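Local coordinates for protein toxin of toxin-antitoxin system (Rickettsia felis, PDB 3ZVK) that acts as the toxic single-stranded RNase of a type II toxin-antitoxin pair, inhibiting growth unless neutralised by its cognate antitoxin, at the interface of chains A and B and the interface of chains A and C. Sequence-based numbering; all coordinates share one arbitrary frame. Chains: chain A/B, Toxin of toxin-antitoxin system; chain C, Antitoxin of toxin-antitoxin system VAPB.

Contact 1: the interface of chains A and B. Residues chain A 38-39, 42, 72-73, 101; chain B 39, 73-74, 78, 101.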
loop_
_atom_site.group_PDB
_atom_site.type_symbol
_atom_site.label_atom_id
_atom_site.label_comp_id
_atom_site.label_asym_id
_atom_site.label_seq_id
_atom_site.Cartn_x
_atom_site.Cartn_y
_atom_site.Cartn_z
ATOM N N SER A 38 1.896 -11.744 -20.145
ATOM C CA SER A 38 1.712 -12.637 -19.006
ATOM C C SER A 38 0.725 -13.775 -19.419
ATOM O O SER A 38 0.837 -14.870 -18.861
ATOM C CB SER A 38 1.214 -11.874 -17.781
ATOM O OG SER A 38 0.041 -11.114 -18.026
ATOM N N ILE A 39 -0.174 -13.532 -20.453
ATOM C CA ILE A 39 -1.133 -14.513 -21.034
ATOM C C ILE A 39 -0.387 -15.678 -21.735
ATOM O O ILE A 39 -0.762 -16.832 -21.581
ATOM C CB ILE A 39 -2.236 -13.863 -21.949
ATOM C CG1 ILE A 39 -2.926 -12.622 -21.303
ATOM C CG2 ILE A 39 -3.263 -14.909 -22.413
ATOM C CD1 ILE A 39 -3.619 -12.858 -19.908
ATOM N N ALA A 42 1.141 -17.730 -18.947
ATOM C CA ALA A 42 0.104 -18.575 -18.352
ATOM C C ALA A 42 0.038 -19.883 -19.141
ATOM O O ALA A 42 0.048 -20.960 -18.546
ATOM C CB ALA A 42 -1.234 -17.868 -18.388
ATOM N N ASP A 72 2.653 -7.546 -18.052
ATOM C CA ASP A 72 1.377 -7.840 -17.404
ATOM C C ASP A 72 0.187 -7.405 -18.269
ATOM O O ASP A 72 0.258 -6.361 -18.932
ATOM C CB ASP A 72 1.316 -7.165 -16.019
ATOM C CG ASP A 72 2.346 -7.702 -15.016
ATOM O OD1 ASP A 72 2.929 -8.817 -15.268
ATOM O OD2 ASP A 72 2.591 -7.007 -13.983
ATOM N N PHE A 73 -0.884 -8.228 -18.301
ATOM C CA PHE A 73 -2.079 -7.874 -19.070
ATOM C C PHE A 73 -2.796 -6.804 -18.237
ATOM O O PHE A 73 -3.315 -7.081 -17.159
ATOM C CB PHE A 73 -2.956 -9.097 -19.352
ATOM C CG PHE A 73 -4.148 -8.773 -20.212
ATOM C CD1 PHE A 73 -4.050 -8.794 -21.593
ATOM C CD2 PHE A 73 -5.376 -8.421 -19.635
ATOM C CE1 PHE A 73 -5.161 -8.478 -22.399
ATOM C CE2 PHE A 73 -6.481 -8.096 -20.433
ATOM C CZ PHE A 73 -6.365 -8.114 -21.814
ATOM N N LEU A 101 -6.788 -12.473 -26.269
ATOM C CA LEU A 101 -6.184 -11.676 -25.200
ATOM C C LEU A 101 -4.763 -11.262 -25.588
ATOM O O LEU A 101 -4.386 -10.104 -25.412
ATOM C CB LEU A 101 -6.175 -12.444 -23.851
ATOM C CG LEU A 101 -7.529 -12.576 -23.113
ATOM C CD1 LEU A 101 -7.474 -13.631 -22.057
ATOM C CD2 LEU A 101 -7.904 -11.293 -22.419
ATOM N N ILE B 39 -8.822 -9.299 -16.301
ATOM C CA ILE B 39 -9.490 -10.342 -17.099
ATOM C C ILE B 39 -11.002 -10.117 -17.060
ATOM O O ILE B 39 -11.657 -10.243 -18.093
ATOM C CB ILE B 39 -9.086 -11.795 -16.707
ATOM C CG1 ILE B 39 -7.533 -11.987 -16.671
ATOM C CG2 ILE B 39 -9.775 -12.826 -17.611
ATOM C CD1 ILE B 39 -6.718 -11.607 -18.055
ATOM N N PHE B 73 -3.207 -8.771 -14.627
ATOM C CA PHE B 73 -2.932 -10.211 -14.580
ATOM C C PHE B 73 -1.425 -10.323 -14.744
ATOM O O PHE B 73 -0.885 -10.041 -15.805
ATOM C CB PHE B 73 -3.729 -10.977 -15.655
ATOM C CG PHE B 73 -3.523 -12.468 -15.563
ATOM C CD1 PHE B 73 -4.305 -13.243 -14.710
ATOM C CD2 PHE B 73 -2.523 -13.097 -16.308
ATOM C CE1 PHE B 73 -4.097 -14.622 -14.609
ATOM C CE2 PHE B 73 -2.300 -14.471 -16.190
ATOM C CZ PHE B 73 -3.084 -15.221 -15.343
ATOM N N SER B 74 -0.744 -10.603 -13.664
ATOM C CA SER B 74 0.725 -10.569 -13.585
ATOM C C SER B 74 1.413 -11.897 -13.705
ATOM O O SER B 74 0.769 -12.934 -13.657
ATOM C CB SER B 74 1.160 -9.889 -12.285
ATOM O OG SER B 74 0.521 -10.493 -11.170
ATOM N N THR B 78 0.690 -16.815 -13.203
ATOM C CA THR B 78 0.968 -17.827 -14.219
ATOM C C THR B 78 1.277 -19.215 -13.670
ATOM O O THR B 78 0.737 -20.185 -14.210
ATOM C CB THR B 78 1.936 -17.328 -15.280
ATOM O OG1 THR B 78 3.244 -17.266 -14.735
ATOM C CG2 THR B 78 1.549 -15.992 -15.827
ATOM N N LEU B 101 -8.660 -18.139 -15.718
ATOM C CA LEU B 101 -7.703 -17.040 -15.505
ATOM C C LEU B 101 -8.100 -16.194 -14.256
ATOM O O LEU B 101 -7.230 -15.845 -13.448
ATOM C CB LEU B 101 -7.615 -16.140 -16.743
ATOM C CG LEU B 101 -6.852 -16.683 -17.968
ATOM C CD1 LEU B 101 -7.247 -15.928 -19.215
ATOM C CD2 LEU B 101 -5.348 -16.569 -17.804
#
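Two torsions bring the centre together: A:Ser38 turns OG between its backbone N and carbonyl carbon (chi1 54°), toward the neighbouring toxin, while B:Phe73 holds CG anti to its backbone N (chi1 -176°), setting the ring beside its own carbonyl carbon with CD2 toward A:Ser38 OG and A:Ile39 CD1. The hydroxyl OG of A:Ser38 donates to the carbonyl O of B:Phe73 at 2.6 Å, arriving from above the carbonyl plane, 37° out of it. That oxygen also accepts from the backbone N of A:Phe73 at 3.1 Å, so two donors of chain A grip it. The A:Phe73 N-H is shared with A:Ser38 OG, 3.0 Å from N; OG thus accepts and donates at once, which should help fix its rotation. In return B:Phe73 N donates to A:Phe73 O at 3.0 Å, completing a short antiparallel bridge whose backbone places both carbonyls.

Beside this bridge the A:Ser38 hydroxyl lies in plane at the edge of the B:Phe73 ring. Tip methyl CD1 of A:Ile39 meets CD2 of that ring at 3.8 Å, the two side chains crossing at about a right angle. A:Ile39 and B:Ile39 also touch tip to tip through their CD1 methyls, as do A:Leu101 and B:Leu101, at 3.7 Å between CD1 atoms. At the flank, CB of B:Thr78 packs 3.8 Å from A:Ala42 CA. Repeated with the chains exchanged, these contacts join two PIN-family toxins in the VapC-VapC interface.

Contact 2: the interface of chains A and C. Residues chain A 13, 17-18, 21-22, 25, 64; chain C 46, 50, 53.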
loop_
_atom_site.group_PDB
_atom_site.type_symbol
_atom_site.label_atom_id
_atom_site.label_comp_id
_atom_site.label_asym_id
_atom_site.label_seq_id
_atom_site.Cartn_x
_atom_site.Cartn_y
_atom_site.Cartn_z
ATOM N N ALA A 13 10.318 -22.601 -29.960
ATOM C CA ALA A 13 11.645 -22.178 -29.525
ATOM C C ALA A 13 12.196 -23.120 -28.444
ATOM O O ALA A 13 13.339 -23.565 -28.543
ATOM C CB ALA A 13 11.590 -20.752 -28.995
ATOM N N HIS A 17 14.192 -25.359 -30.685
ATOM C CA HIS A 17 15.324 -24.411 -30.675
ATOM C C HIS A 17 15.953 -24.164 -32.078
ATOM O O HIS A 17 17.121 -24.488 -32.297
ATOM C CB HIS A 17 16.360 -24.766 -29.570
ATOM C CG HIS A 17 16.696 -26.231 -29.513
ATOM N ND1 HIS A 17 16.134 -27.069 -28.552
ATOM C CD2 HIS A 17 17.465 -26.977 -30.351
ATOM C CE1 HIS A 17 16.591 -28.281 -28.826
ATOM N NE2 HIS A 17 17.396 -28.274 -29.899
ATOM N N PRO A 18 15.181 -23.642 -33.064
ATOM C CA PRO A 18 15.761 -23.446 -34.410
ATOM C C PRO A 18 16.736 -22.282 -34.484
ATOM O O PRO A 18 16.533 -21.275 -33.813
ATOM C CB PRO A 18 14.532 -23.236 -35.301
ATOM C CG PRO A 18 13.478 -22.755 -34.406
ATOM C CD PRO A 18 13.771 -23.187 -33.010
ATOM N N TYR A 21 15.362 -18.693 -35.436
ATOM C CA TYR A 21 14.698 -18.011 -34.309
ATOM C C TYR A 21 15.709 -17.227 -33.472
ATOM O O TYR A 21 15.464 -16.046 -33.220
ATOM C CB TYR A 21 13.877 -18.996 -33.439
ATOM C CG TYR A 21 12.536 -19.412 -34.017
ATOM C CD1 TYR A 21 12.352 -19.533 -35.398
ATOM C CD2 TYR A 21 11.484 -19.800 -33.183
ATOM C CE1 TYR A 21 11.146 -19.984 -35.930
ATOM C CE2 TYR A 21 10.261 -20.240 -33.710
ATOM C CZ TYR A 21 10.102 -20.326 -35.083
ATOM O OH TYR A 21 8.923 -20.722 -35.647
ATOM N N TYR A 22 16.868 -17.838 -33.083
ATOM C CA TYR A 22 17.864 -17.100 -32.299
ATOM C C TYR A 22 18.538 -15.990 -33.099
ATOM O O TYR A 22 18.922 -14.976 -32.512
ATOM C CB TYR A 22 18.854 -18.002 -31.514
ATOM C CG TYR A 22 20.077 -18.499 -32.263
ATOM C CD1 TYR A 22 21.109 -17.624 -32.616
ATOM C CD2 TYR A 22 20.282 -19.857 -32.475
ATOM C CE1 TYR A 22 22.241 -18.078 -33.291
ATOM C CE2 TYR A 22 21.436 -20.326 -33.109
ATOM C CZ TYR A 22 22.415 -19.432 -33.507
ATOM O OH TYR A 22 23.547 -19.877 -34.138
ATOM N N LEU A 25 16.047 -13.147 -33.088
ATOM C CA LEU A 25 15.984 -12.606 -31.736
ATOM C C LEU A 25 17.215 -11.773 -31.448
ATOM O O LEU A 25 17.066 -10.638 -31.018
ATOM C CB LEU A 25 15.791 -13.704 -30.671
ATOM C CG LEU A 25 14.410 -14.338 -30.571
ATOM C CD1 LEU A 25 14.481 -15.665 -29.860
ATOM C CD2 LEU A 25 13.410 -13.408 -29.915
ATOM N N PHE A 64 14.675 -19.545 -21.218
ATOM C CA PHE A 64 14.020 -18.852 -22.319
ATOM C C PHE A 64 13.594 -17.436 -21.915
ATOM O O PHE A 64 13.809 -16.490 -22.684
ATOM C CB PHE A 64 12.830 -19.699 -22.851
ATOM C CG PHE A 64 12.158 -19.117 -24.068
ATOM C CD1 PHE A 64 12.804 -19.084 -25.289
ATOM C CD2 PHE A 64 10.916 -18.520 -23.969
ATOM C CE1 PHE A 64 12.215 -18.453 -26.391
ATOM C CE2 PHE A 64 10.312 -17.933 -25.083
ATOM C CZ PHE A 64 10.972 -17.888 -26.281
ATOM N N TRP C 46 21.055 -14.775 -26.993
ATOM C CA TRP C 46 19.996 -15.672 -27.473
ATOM C C TRP C 46 20.519 -17.016 -27.975
ATOM O O TRP C 46 19.837 -18.030 -27.807
ATOM C CB TRP C 46 19.051 -14.980 -28.467
ATOM C CG TRP C 46 17.986 -14.169 -27.795
ATOM C CD1 TRP C 46 17.866 -12.807 -27.782
ATOM C CD2 TRP C 46 16.879 -14.682 -27.032
ATOM N NE1 TRP C 46 16.734 -12.439 -27.084
ATOM C CE2 TRP C 46 16.130 -13.574 -26.584
ATOM C CE3 TRP C 46 16.437 -15.978 -26.704
ATOM C CZ2 TRP C 46 14.969 -13.723 -25.817
ATOM C CZ3 TRP C 46 15.276 -16.123 -25.955
ATOM C CH2 TRP C 46 14.540 -15.006 -25.544
ATOM N N PHE C 50 19.482 -20.671 -26.451
ATOM C CA PHE C 50 19.066 -21.806 -27.281
ATOM C C PHE C 50 19.974 -23.015 -27.103
ATOM O O PHE C 50 19.487 -24.145 -27.140
ATOM C CB PHE C 50 18.977 -21.384 -28.759
ATOM C CG PHE C 50 17.634 -20.816 -29.194
ATOM C CD1 PHE C 50 16.983 -19.840 -28.430
ATOM C CD2 PHE C 50 17.072 -21.177 -30.412
ATOM C CE1 PHE C 50 15.756 -19.308 -28.840
ATOM C CE2 PHE C 50 15.848 -20.635 -30.820
ATOM C CZ PHE C 50 15.188 -19.721 -30.021
ATOM N N MET C 53 19.178 -24.552 -23.544
ATOM C CA MET C 53 17.910 -25.288 -23.582
ATOM C C MET C 53 18.123 -26.655 -24.262
ATOM O O MET C 53 17.534 -27.659 -23.852
ATOM C CB MET C 53 16.823 -24.493 -24.339
ATOM C CG MET C 53 16.287 -23.293 -23.577
ATOM S SD MET C 53 14.803 -22.490 -24.292
ATOM C CE MET C 53 15.370 -22.189 -26.048
#
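With no polar pair joining A:Phe64 and C:Trp46 or their neighbours across this patch, the backbone oxygens serve as packing partners: carbonyl O of A:Phe64 lies 3.3 Å from CH2, at the far rim of the C:Trp46 indole. A:Leu25 lies over a face of that indole. Its CB, placed by the helix backbone, is 3.7 Å from the centroid of the five-membered ring; with CG anti to the carbonyl carbon (chi1 -74°), the side chain carries CD1 out over the six-membered ring, 3.9 Å from its centroid. CE1 of the A:Phe64 ring meets the indole CZ3 at 3.9 Å.

C:Phe50 hides 101 Å² against the toxin, the largest value in this patch. CB of A:Tyr22 sits above the centre of one ring face, 3.8 Å from the centroid; CG in the crowded position between N and carbonyl carbon (chi1 85°) swings the hydroxyl end of the phenol away, while its near ring carbon CD2 still touches C:Phe50. At the ring's far end, CB of A:Tyr21 and CB of A:Ala13 approach CZ, the latter at 3.9 Å. CA and CB of A:His17, in a left-handed backbone conformation, lie on the opposite side of the ring plane from A:Tyr22 CB, displaced outward past the CD2 rim. SD of C:Met53 meets CB of A:Phe64 at 3.7 Å, and a bend at chi3 (-53°) turns CE toward the carbonyl of A:Ala13, with CE and O 3.5 Å apart. The antitoxin helix 46-57 thus points three large apolar side chains into a groove formed by toxin helices 7-16, 19-29 and 54-65 and the turn joining the first two.

The C-alpha centres of contact 1 and contact 2 lie about 23 Å apart, and the two share no residue of chain A. Contact 1 draws on helices 38-50 and 97-109, the loop after strand 69-71 and the chain B helix 76-90, whereas contact 2 uses toxin helices 7-16, 19-29 and 54-65, the A:His17-A:Pro18 turn and antitoxin helix 46-57. A toxin can therefore hold a second toxin and an antitoxin at once. Contact 1 is two-fold symmetric; contact 2 joins unlike partners within a heterodimer. Together with VapB-VapB interactions, such alternating contacts link heterodimers into the assembly of four toxins and four antitoxins formed with promoter DNA.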